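Xaa-Pro Dipeptidase (PDB 2QS8) is a probable metal-dependent Xaa-Pro dipeptidase or carboxypeptidase of the amidohydrolase superfamily, with methionine bound in its active site. Local coordinates at residues Tyr317-Thr327 with Glu340-Pro350. Numbering follows the deposited sequence.
Sequences YEKGVKIAFGT and EFVYMVENGMP
One face of the Y317 ring is covered by selenomethionine M349, whose CG makes a CH-pi contact 4.2 Å from the ring centroid, while its selenium completes an oblique Met-aromatic contact; G348 O approaches Y317 CE2 obliquely at 3.4 Å. The F341 ring takes F325 CE1 over one face, 3.4 Å from F341 CE1, the two planes inclined at 32°. SE of M344, also a selenomethionine, comes obliquely to the F325 ring, a second Met-aromatic pair, and the F107 ring meets F325 too. These contacts pack helix 339-346 of the amidohydrolase TIM barrel against the end of helix 299-319 and the chain that runs on to T327, beside metal ligand D328. Both helices close with Schellman motifs, at G320 and G348.

The Y317 ring lies across the M349 side chain because chi1 (174°) sets CG opposite the backbone N, and its OH reaches the P350 ring. With the ring cut back to an alanine, M349 CG and CE would probably lose their aromatic cover and a gap open beside P350. Deeper in, I323 and M349 meet tip to tip, and I323 CG2 also touches M344 CE at 3.6 Å; F313 of helix 299-319 adjoins both I323 and M344.

Toward the active site, E340 CB and CG lie along F325, with the carboxylate plane nearly perpendicular to the ring. T327 CG2 packs on E340 CB at 3.5 Å, while T327 OG1 bonds to D67. The E340 carboxylate is held by S279 OG through OE1 and by I278 N through OE2. OE2 also accepts a 2.7 Å hydrogen bond from a water, and that water in turn accepts one from G326 N at 3.0 Å.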
loop_
_atom_site.group_PDB
_atom_site.type_symbol
_atom_site.label_atom_id
_atom_site.label_comp_id
_atom_site.label_asym_id
_atom_site.label_seq_id
_atom_site.Cartn_x
_atom_site.Cartn_y
_atom_site.Cartn_z
ATOM N N TYR A 317 28.200 30.728 -1.423
ATOM C CA TYR A 317 29.079 31.173 -2.495
ATOM C C TYR A 317 30.549 31.127 -2.094
ATOM O O TYR A 317 31.366 30.544 -2.799
ATOM C CB TYR A 317 28.730 32.594 -2.935
ATOM C CG TYR A 317 29.712 33.144 -3.937
ATOM C CD1 TYR A 317 29.807 32.600 -5.214
ATOM C CD2 TYR A 317 30.580 34.179 -3.593
ATOM C CE1 TYR A 317 30.745 33.072 -6.129
ATOM C CE2 TYR A 317 31.524 34.658 -4.495
ATOM C CZ TYR A 317 31.603 34.100 -5.759
ATOM O OH TYR A 317 32.550 34.556 -6.651
ATOM N N GLU A 318 30.885 31.744 -0.969
ATOM C CA GLU A 318 32.271 31.761 -0.514
ATOM C C GLU A 318 32.794 30.344 -0.264
ATOM O O GLU A 318 33.938 30.034 -0.578
ATOM C CB GLU A 318 32.393 32.606 0.753
ATOM C CG GLU A 318 31.782 33.994 0.610
ATOM C CD GLU A 318 31.939 34.844 1.861
ATOM O OE1 GLU A 318 31.862 34.291 2.982
ATOM O OE2 GLU A 318 32.121 36.071 1.724
ATOM N N LYS A 319 31.943 29.484 0.287
ATOM C CA LYS A 319 32.320 28.101 0.566
ATOM C C LYS A 319 32.581 27.310 -0.721
ATOM O O LYS A 319 33.173 26.231 -0.685
ATOM C CB LYS A 319 31.223 27.413 1.372
ATOM C CG LYS A 319 31.568 26.010 1.829
ATOM C CD LYS A 319 32.558 26.031 2.981
ATOM C CE LYS A 319 32.828 24.628 3.506
ATOM N NZ LYS A 319 33.700 24.659 4.715
ATOM N N GLY A 320 32.121 27.836 -1.852
ATOM C CA GLY A 320 32.345 27.157 -3.116
ATOM C C GLY A 320 31.235 26.250 -3.616
ATOM O O GLY A 320 31.465 25.422 -4.501
ATOM N N VAL A 321 30.036 26.390 -3.056
ATOM C CA VAL A 321 28.886 25.593 -3.470
ATOM C C VAL A 321 28.458 26.012 -4.877
ATOM O O VAL A 321 28.391 27.200 -5.180
ATOM C CB VAL A 321 27.697 25.797 -2.504
ATOM C CG1 VAL A 321 26.456 25.096 -3.038
ATOM C CG2 VAL A 321 28.049 25.276 -1.128
ATOM N N LYS A 322 28.169 25.044 -5.739
ATOM C CA LYS A 322 27.741 25.362 -7.094
ATOM C C LYS A 322 26.422 26.131 -7.035
ATOM O O LYS A 322 25.525 25.791 -6.256
ATOM C CB LYS A 322 27.584 24.084 -7.913
ATOM C CG LYS A 322 28.879 23.304 -8.044
ATOM C CD LYS A 322 28.612 21.872 -8.463
ATOM C CE LYS A 322 28.282 21.780 -9.928
ATOM N NZ LYS A 322 29.502 22.083 -10.724
ATOM N N ILE A 323 26.312 27.164 -7.864
ATOM C CA ILE A 323 25.133 28.007 -7.883
ATOM C C ILE A 323 24.584 28.258 -9.278
ATOM O O ILE A 323 25.330 28.563 -10.209
ATOM C CB ILE A 323 25.443 29.371 -7.214
ATOM C CG1 ILE A 323 25.641 29.169 -5.706
ATOM C CG2 ILE A 323 24.338 30.370 -7.501
ATOM C CD1 ILE A 323 26.050 30.421 -4.944
ATOM N N ALA A 324 23.265 28.118 -9.411
ATOM C CA ALA A 324 22.576 28.356 -10.674
ATOM C C ALA A 324 21.456 29.364 -10.408
ATOM O O ALA A 324 20.787 29.303 -9.371
ATOM C CB ALA A 324 22.001 27.054 -11.223
ATOM N N PHE A 325 21.269 30.288 -11.348
ATOM C CA PHE A 325 20.262 31.344 -11.255
ATOM C C PHE A 325 18.801 30.858 -11.104
ATOM O O PHE A 325 18.309 30.070 -11.916
ATOM C CB PHE A 325 20.368 32.234 -12.494
ATOM C CG PHE A 325 19.599 33.512 -12.392
ATOM C CD1 PHE A 325 20.203 34.654 -11.885
ATOM C CD2 PHE A 325 18.284 33.586 -12.830
ATOM C CE1 PHE A 325 19.511 35.852 -11.823
ATOM C CE2 PHE A 325 17.589 34.775 -12.771
ATOM C CZ PHE A 325 18.203 35.914 -12.267
ATOM N N GLY A 326 18.123 31.362 -10.074
ATOM C CA GLY A 326 16.737 31.007 -9.811
ATOM C C GLY A 326 16.064 32.051 -8.929
ATOM O O GLY A 326 16.591 32.402 -7.880
ATOM N N THR A 327 14.882 32.507 -9.321
ATOM C CA THR A 327 14.197 33.579 -8.593
ATOM C C THR A 327 12.911 33.261 -7.805
ATOM O O THR A 327 12.582 33.949 -6.840
ATOM C CB THR A 327 13.841 34.705 -9.574
ATOM O OG1 THR A 327 12.777 34.261 -10.423
ATOM C CG2 THR A 327 15.048 35.034 -10.465
ATOM N N GLU A 340 17.191 39.643 -9.281
ATOM C CA GLU A 340 17.951 38.567 -8.657
ATOM C C GLU A 340 19.463 38.788 -8.837
ATOM O O GLU A 340 20.254 38.469 -7.944
ATOM C CB GLU A 340 17.534 37.222 -9.262
ATOM C CG GLU A 340 18.165 35.971 -8.640
ATOM C CD GLU A 340 17.710 35.698 -7.208
ATOM O OE1 GLU A 340 16.745 36.345 -6.742
ATOM O OE2 GLU A 340 18.323 34.824 -6.549
ATOM N N PHE A 341 19.857 39.321 -9.993
ATOM C CA PHE A 341 21.261 39.602 -10.284
ATOM C C PHE A 341 21.795 40.628 -9.291
ATOM O O PHE A 341 22.855 40.441 -8.692
ATOM C CB PHE A 341 21.434 40.163 -11.700
ATOM C CG PHE A 341 21.270 39.147 -12.789
ATOM C CD1 PHE A 341 22.073 38.017 -12.836
ATOM C CD2 PHE A 341 20.304 39.322 -13.772
ATOM C CE1 PHE A 341 21.904 37.077 -13.842
ATOM C CE2 PHE A 341 20.130 38.389 -14.781
ATOM C CZ PHE A 341 20.928 37.266 -14.817
ATOM N N VAL A 342 21.051 41.716 -9.122
ATOM C CA VAL A 342 21.460 42.768 -8.210
ATOM C C VAL A 342 21.608 42.235 -6.784
ATOM O O VAL A 342 22.497 42.663 -6.044
ATOM C CB VAL A 342 20.448 43.922 -8.220
ATOM C CG1 VAL A 342 20.977 45.081 -7.375
ATOM C CG2 VAL A 342 20.170 44.352 -9.653
ATOM N N TYR A 343 20.737 41.302 -6.405
ATOM C CA TYR A 343 20.789 40.716 -5.070
ATOM C C TYR A 343 22.009 39.821 -4.913
ATOM O O TYR A 343 22.647 39.815 -3.864
ATOM C CB TYR A 343 19.513 39.915 -4.778
ATOM C CG TYR A 343 18.315 40.758 -4.389
ATOM C CD1 TYR A 343 18.350 41.563 -3.248
ATOM C CD2 TYR A 343 17.129 40.710 -5.126
ATOM C CE1 TYR A 343 17.243 42.291 -2.847
ATOM C CE2 TYR A 343 16.006 41.441 -4.732
ATOM C CZ TYR A 343 16.075 42.225 -3.591
ATOM O OH TYR A 343 14.971 42.936 -3.176
HETATM N N MSE A 344 22.334 39.070 -5.958
HETATM C CA MSE A 344 23.476 38.176 -5.920
HETATM C C MSE A 344 24.770 38.947 -5.778
HETATM O O MSE A 344 25.678 38.526 -5.060
HETATM C CB MSE A 344 23.504 37.331 -7.184
HETATM C CG MSE A 344 22.314 36.421 -7.261
HETATM SE SE MSE A 344 22.377 35.396 -8.891
HETATM C CE MSE A 344 23.301 33.780 -8.285
ATOM N N VAL A 345 24.833 40.093 -6.446
ATOM C CA VAL A 345 26.013 40.935 -6.388
ATOM C C VAL A 345 26.173 41.565 -5.007
ATOM O O VAL A 345 27.233 41.466 -4.399
ATOM C CB VAL A 345 25.959 42.061 -7.457
ATOM C CG1 VAL A 345 27.175 42.963 -7.315
ATOM C CG2 VAL A 345 25.913 41.454 -8.863
ATOM N N GLU A 346 25.120 42.208 -4.509
ATOM C CA GLU A 346 25.180 42.854 -3.206
ATOM C C GLU A 346 25.547 41.891 -2.087
ATOM O O GLU A 346 25.988 42.315 -1.019
ATOM C CB GLU A 346 23.846 43.524 -2.879
ATOM C CG GLU A 346 23.362 44.467 -3.963
ATOM C CD GLU A 346 22.353 45.478 -3.453
ATOM O OE1 GLU A 346 21.463 45.092 -2.656
ATOM O OE2 GLU A 346 22.451 46.658 -3.868
ATOM N N ASN A 347 25.380 40.596 -2.327
ATOM C CA ASN A 347 25.706 39.618 -1.306
ATOM C C ASN A 347 27.011 38.857 -1.526
ATOM O O ASN A 347 27.183 37.746 -1.014
ATOM C CB ASN A 347 24.529 38.660 -1.118
ATOM C CG ASN A 347 23.362 39.324 -0.400
ATOM O OD1 ASN A 347 23.399 39.524 0.813
ATOM N ND2 ASN A 347 22.334 39.692 -1.155
ATOM N N GLY A 348 27.929 39.456 -2.286
ATOM C CA GLY A 348 29.227 38.838 -2.498
ATOM C C GLY A 348 29.623 38.212 -3.821
ATOM O O GLY A 348 30.796 37.900 -4.012
HETATM N N MSE A 349 28.686 38.014 -4.736
HETATM C CA MSE A 349 29.048 37.407 -6.004
HETATM C C MSE A 349 29.354 38.456 -7.055
HETATM O O MSE A 349 28.533 39.333 -7.320
HETATM C CB MSE A 349 27.931 36.501 -6.510
HETATM C CG MSE A 349 28.359 35.677 -7.709
HETATM SE SE MSE A 349 26.931 34.575 -8.540
HETATM C CE MSE A 349 27.344 32.774 -7.841
ATOM N N PRO A 350 30.550 38.390 -7.663
ATOM C CA PRO A 350 30.922 39.362 -8.697
ATOM C C PRO A 350 29.970 39.280 -9.883
ATOM O O PRO A 350 29.488 38.204 -10.227
ATOM C CB PRO A 350 32.356 38.959 -9.052
ATOM C CG PRO A 350 32.403 37.501 -8.721
ATOM C CD PRO A 350 31.647 37.435 -7.423
HETATM O O HOH W 1 19.626 33.034 -8.114
#